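Local structure of N-acetylmuramoyl-L-alanine amidase AmiD (2WKX) at residues A[32-37]-A[160-165]. The protein is a zinc-dependent outer-membrane lipoprotein amidase that hydrolyses the link between N-acetylmuramoyl residues and L-amino acids in cell-wall glycopeptides. Sequence-based numbering, arbitrary orientation.
Sequences LVIHYT and DDPGPL. With ZN (zinc ion), chain B.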
ATOM      1  N   LEU A  32       3.905  -9.243   7.747  1.00  5.08           N
ATOM      2  CA  LEU A  32       3.244 -10.530   7.950  1.00  5.29           C
ATOM      3  C   LEU A  32       2.355 -10.376   9.177  1.00  7.20           C
ATOM      4  O   LEU A  32       2.861 -10.080  10.275  1.00  6.95           O
ATOM      5  CB  LEU A  32       4.287 -11.627   8.217  1.00  6.08           C
ATOM      6  CG  LEU A  32       3.798 -13.075   8.438  1.00  6.30           C
ATOM      7  CD1 LEU A  32       2.930 -13.571   7.246  1.00  6.36           C
ATOM      8  CD2 LEU A  32       5.012 -14.022   8.669  1.00  7.59           C
ATOM      9  N   VAL A  33       1.049 -10.585   8.998  1.00  5.36           N
ATOM     10  CA  VAL A  33       0.088 -10.345  10.098  1.00  6.68           C
ATOM     11  C   VAL A  33      -0.420 -11.689  10.612  1.00  5.82           C
ATOM     12  O   VAL A  33      -0.874 -12.561   9.820  1.00  7.64           O
ATOM     13  CB  VAL A  33      -1.112  -9.452   9.676  1.00  6.63           C
ATOM     14  CG1 VAL A  33      -2.020  -9.164  10.899  1.00  7.87           C
ATOM     15  CG2 VAL A  33      -0.645  -8.117   8.988  1.00  5.29           C
ATOM     16  N   ILE A  34      -0.368 -11.854  11.936  1.00  4.76           N
ATOM     17  CA  ILE A  34      -0.855 -13.075  12.595  1.00  4.66           C
ATOM     18  C   ILE A  34      -2.224 -12.805  13.246  1.00  7.14           C
ATOM     19  O   ILE A  34      -2.411 -11.781  13.951  1.00  5.93           O
ATOM     20  CB  ILE A  34       0.167 -13.619  13.670  1.00  5.39           C
ATOM     21  CG1 ILE A  34       1.594 -13.687  13.112  1.00  7.10           C
ATOM     22  CG2 ILE A  34      -0.303 -14.974  14.290  1.00  4.87           C
ATOM     23  CD1 ILE A  34       1.773 -14.635  11.856  1.00  6.24           C
ATOM     24  N   HIS A  35      -3.148 -13.724  12.999  1.00  5.51           N
ATOM     25  CA  HIS A  35      -4.535 -13.656  13.471  1.00  7.64           C
ATOM     26  C   HIS A  35      -4.914 -14.939  14.215  1.00  7.56           C
ATOM     27  O   HIS A  35      -4.287 -15.997  14.032  1.00  8.31           O
ATOM     28  CB  HIS A  35      -5.522 -13.562  12.279  1.00  6.52           C
ATOM     29  CG  HIS A  35      -5.288 -12.412  11.347  1.00  6.49           C
ATOM     30  ND1 HIS A  35      -5.950 -11.210  11.486  1.00  6.78           N
ATOM     31  CD2 HIS A  35      -4.512 -12.296  10.237  1.00  7.10           C
ATOM     32  CE1 HIS A  35      -5.558 -10.386  10.527  1.00  5.99           C
ATOM     33  NE2 HIS A  35      -4.703 -11.026   9.743  1.00  6.41           N
ATOM     34  N   TYR A  36      -5.954 -14.860  15.044  1.00  6.37           N
ATOM     35  CA  TYR A  36      -6.722 -16.074  15.363  1.00  6.82           C
ATOM     36  C   TYR A  36      -8.112 -16.002  14.729  1.00  6.43           C
ATOM     37  O   TYR A  36      -8.644 -14.908  14.442  1.00  6.78           O
ATOM     38  CB  TYR A  36      -6.796 -16.415  16.871  1.00  7.02           C
ATOM     39  CG  TYR A  36      -7.300 -15.333  17.825  1.00  8.02           C
ATOM     40  CD1 TYR A  36      -8.560 -14.737  17.675  1.00  7.16           C
ATOM     41  CD2 TYR A  36      -6.515 -14.944  18.917  1.00  7.69           C
ATOM     42  CE1 TYR A  36      -9.021 -13.743  18.568  1.00  9.31           C
ATOM     43  CE2 TYR A  36      -6.968 -13.961  19.832  1.00  8.17           C
ATOM     44  CZ  TYR A  36      -8.218 -13.365  19.640  1.00 10.73           C
ATOM     45  OH  TYR A  36      -8.655 -12.381  20.500  1.00 12.31           O
ATOM     46  N   THR A  37      -8.710 -17.168  14.505  1.00  8.07           N
ATOM     47  CA  THR A  37      -9.987 -17.241  13.796  1.00  8.37           C
ATOM     48  C   THR A  37     -11.181 -17.039  14.729  1.00  8.69           C
ATOM     49  O   THR A  37     -12.280 -16.693  14.266  1.00 10.10           O
ATOM     50  CB  THR A  37     -10.188 -18.627  13.115  1.00  6.21           C
ATOM     51  OG1 THR A  37     -10.156 -19.655  14.110  1.00  7.73           O
ATOM     52  CG2 THR A  37      -9.097 -18.936  12.051  1.00  6.12           C
ATOM     53  N   ASP A 160      -7.706  -7.793  19.234  1.00  7.90           N
ATOM     54  CA  ASP A 160      -6.793  -8.338  20.249  1.00  7.78           C
ATOM     55  C   ASP A 160      -5.859  -9.439  19.712  1.00  9.02           C
ATOM     56  O   ASP A 160      -4.893  -9.787  20.390  1.00  7.31           O
ATOM     57  CB  ASP A 160      -7.592  -8.994  21.397  1.00  9.22           C
ATOM     58  CG  ASP A 160      -8.270  -7.987  22.322  1.00 14.55           C
ATOM     59  OD1 ASP A 160      -8.118  -6.752  22.172  1.00 12.21           O
ATOM     60  OD2 ASP A 160      -8.976  -8.480  23.228  1.00 16.52           O
ATOM     61  N   ASP A 161      -6.185 -10.004  18.549  1.00  8.98           N
ATOM     62  CA  ASP A 161      -5.518 -11.221  18.046  1.00  7.63           C
ATOM     63  C   ASP A 161      -4.074 -11.000  17.606  1.00  6.91           C
ATOM     64  O   ASP A 161      -3.783  -9.939  17.049  1.00  6.09           O
ATOM     65  CB  ASP A 161      -6.369 -11.964  16.979  1.00  7.00           C
ATOM     66  CG  ASP A 161      -6.768 -11.096  15.764  1.00  8.20           C
ATOM     67  OD1 ASP A 161      -6.664 -11.610  14.620  1.00  8.30           O
ATOM     68  OD2 ASP A 161      -7.222  -9.942  15.912  1.00  5.52           O
ATOM     69  N   PRO A 162      -3.177 -12.006  17.810  1.00  7.67           N
ATOM     70  CA  PRO A 162      -3.446 -13.353  18.385  1.00  7.88           C
ATOM     71  C   PRO A 162      -3.444 -13.431  19.928  1.00  7.28           C
ATOM     72  O   PRO A 162      -3.571 -14.523  20.466  1.00  7.05           O
ATOM     73  CB  PRO A 162      -2.328 -14.225  17.789  1.00  8.30           C
ATOM     74  CG  PRO A 162      -1.144 -13.249  17.657  1.00  9.02           C
ATOM     75  CD  PRO A 162      -1.778 -11.869  17.355  1.00  6.79           C
ATOM     76  N   GLY A 163      -3.311 -12.274  20.590  1.00  7.82           N
ATOM     77  CA  GLY A 163      -3.511 -12.214  22.044  1.00  9.01           C
ATOM     78  C   GLY A 163      -2.317 -12.566  22.916  1.00  6.80           C
ATOM     79  O   GLY A 163      -1.240 -12.896  22.404  1.00  8.71           O
ATOM     80  N   PRO A 164      -2.503 -12.473  24.247  1.00  7.45           N
ATOM     81  CA  PRO A 164      -1.384 -12.553  25.203  1.00  8.87           C
ATOM     82  C   PRO A 164      -0.811 -13.960  25.454  1.00  9.78           C
ATOM     83  O   PRO A 164       0.152 -14.072  26.226  1.00 11.75           O
ATOM     84  CB  PRO A 164      -1.983 -11.967  26.488  1.00  8.59           C
ATOM     85  CG  PRO A 164      -3.456 -12.366  26.427  1.00  9.27           C
ATOM     86  CD  PRO A 164      -3.797 -12.246  24.919  1.00  6.87           C
ATOM     87  N   LEU A 165      -1.389 -15.007  24.845  1.00  6.72           N
ATOM     88  CA  LEU A 165      -0.828 -16.377  24.951  1.00  6.59           C
ATOM     89  C   LEU A 165      -0.019 -16.791  23.721  1.00  6.74           C
ATOM     90  O   LEU A 165       0.550 -17.889  23.668  1.00  6.81           O
ATOM     91  CB  LEU A 165      -1.927 -17.416  25.216  1.00  6.77           C
ATOM     92  CG  LEU A 165      -2.665 -17.193  26.548  1.00 10.63           C
ATOM     93  CD1 LEU A 165      -3.683 -18.327  26.778  1.00  9.13           C
ATOM     94  CD2 LEU A 165      -1.725 -17.043  27.732  1.00 13.92           C
TER
HETATM   95 ZN    ZN B 300      -7.321 -10.686  13.036  1.00 11.20          ZN
HETATM   96  O   HOH W   1     -10.009  -9.761  18.645  1.00 15.50           O
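The ring of Tyr36 carries Asp161 CB on one face, 3.3 Å from the ring centroid, a CH-pi contact directly over its centre. At the edge of the same ring, in its plane, lies the carbonyl oxygen of Pro162, 3.4 Å from Tyr36 CD2. The His35 ring has Asp161 OD1 at its edge, near the plane, with ring and carboxylate planes 38° apart. His35 ND1 and Asp161 OD1 approach as fellow ligands of zinc rather than as a hydrogen-bonded pair: the metal is bound by His35 ND1 at 2.1 Å and by Asp161 OD1 at 1.9 Å, and His151 also binds it. Asp161 OD1 also accepts a weak, bent hydrogen bond from Tyr36 N at 3.4 Å (137°). The backbone sets Asp161 CB over the tyrosine, and with CG between its own backbone N and carbonyl carbon (chi1 56°) the carboxylate is turned to the metal. This is the catalytic zinc site of the amidase 2 family, at the end of strand 31-36 within the central mixed sheet, with Asp161 supplied by the loop between helices 151-154 and 168-173. His35 NE2 is hydrogen-bonded to His84 ND1, a second-shell contact that helps fix the rotation of the imidazole. Replacing Tyr36 by an alanine would probably strip the cover from Asp161 CB and leave this metal-binding side chain less firmly positioned. Beside the site, the peptide bond before Pro162 is cis, and Pro162 CG meets Ile34 CG2 at 3.9 Å, an apolar contact; Pro162 also touches Ala150 of strand 148-150, and Ile34 touches Phe166. Farther out, one water accepts from Asp160 N at 3.1 Å and weakly reaches Tyr36 OH, while the Asp160 carboxylate forms a salt bridge with Arg225.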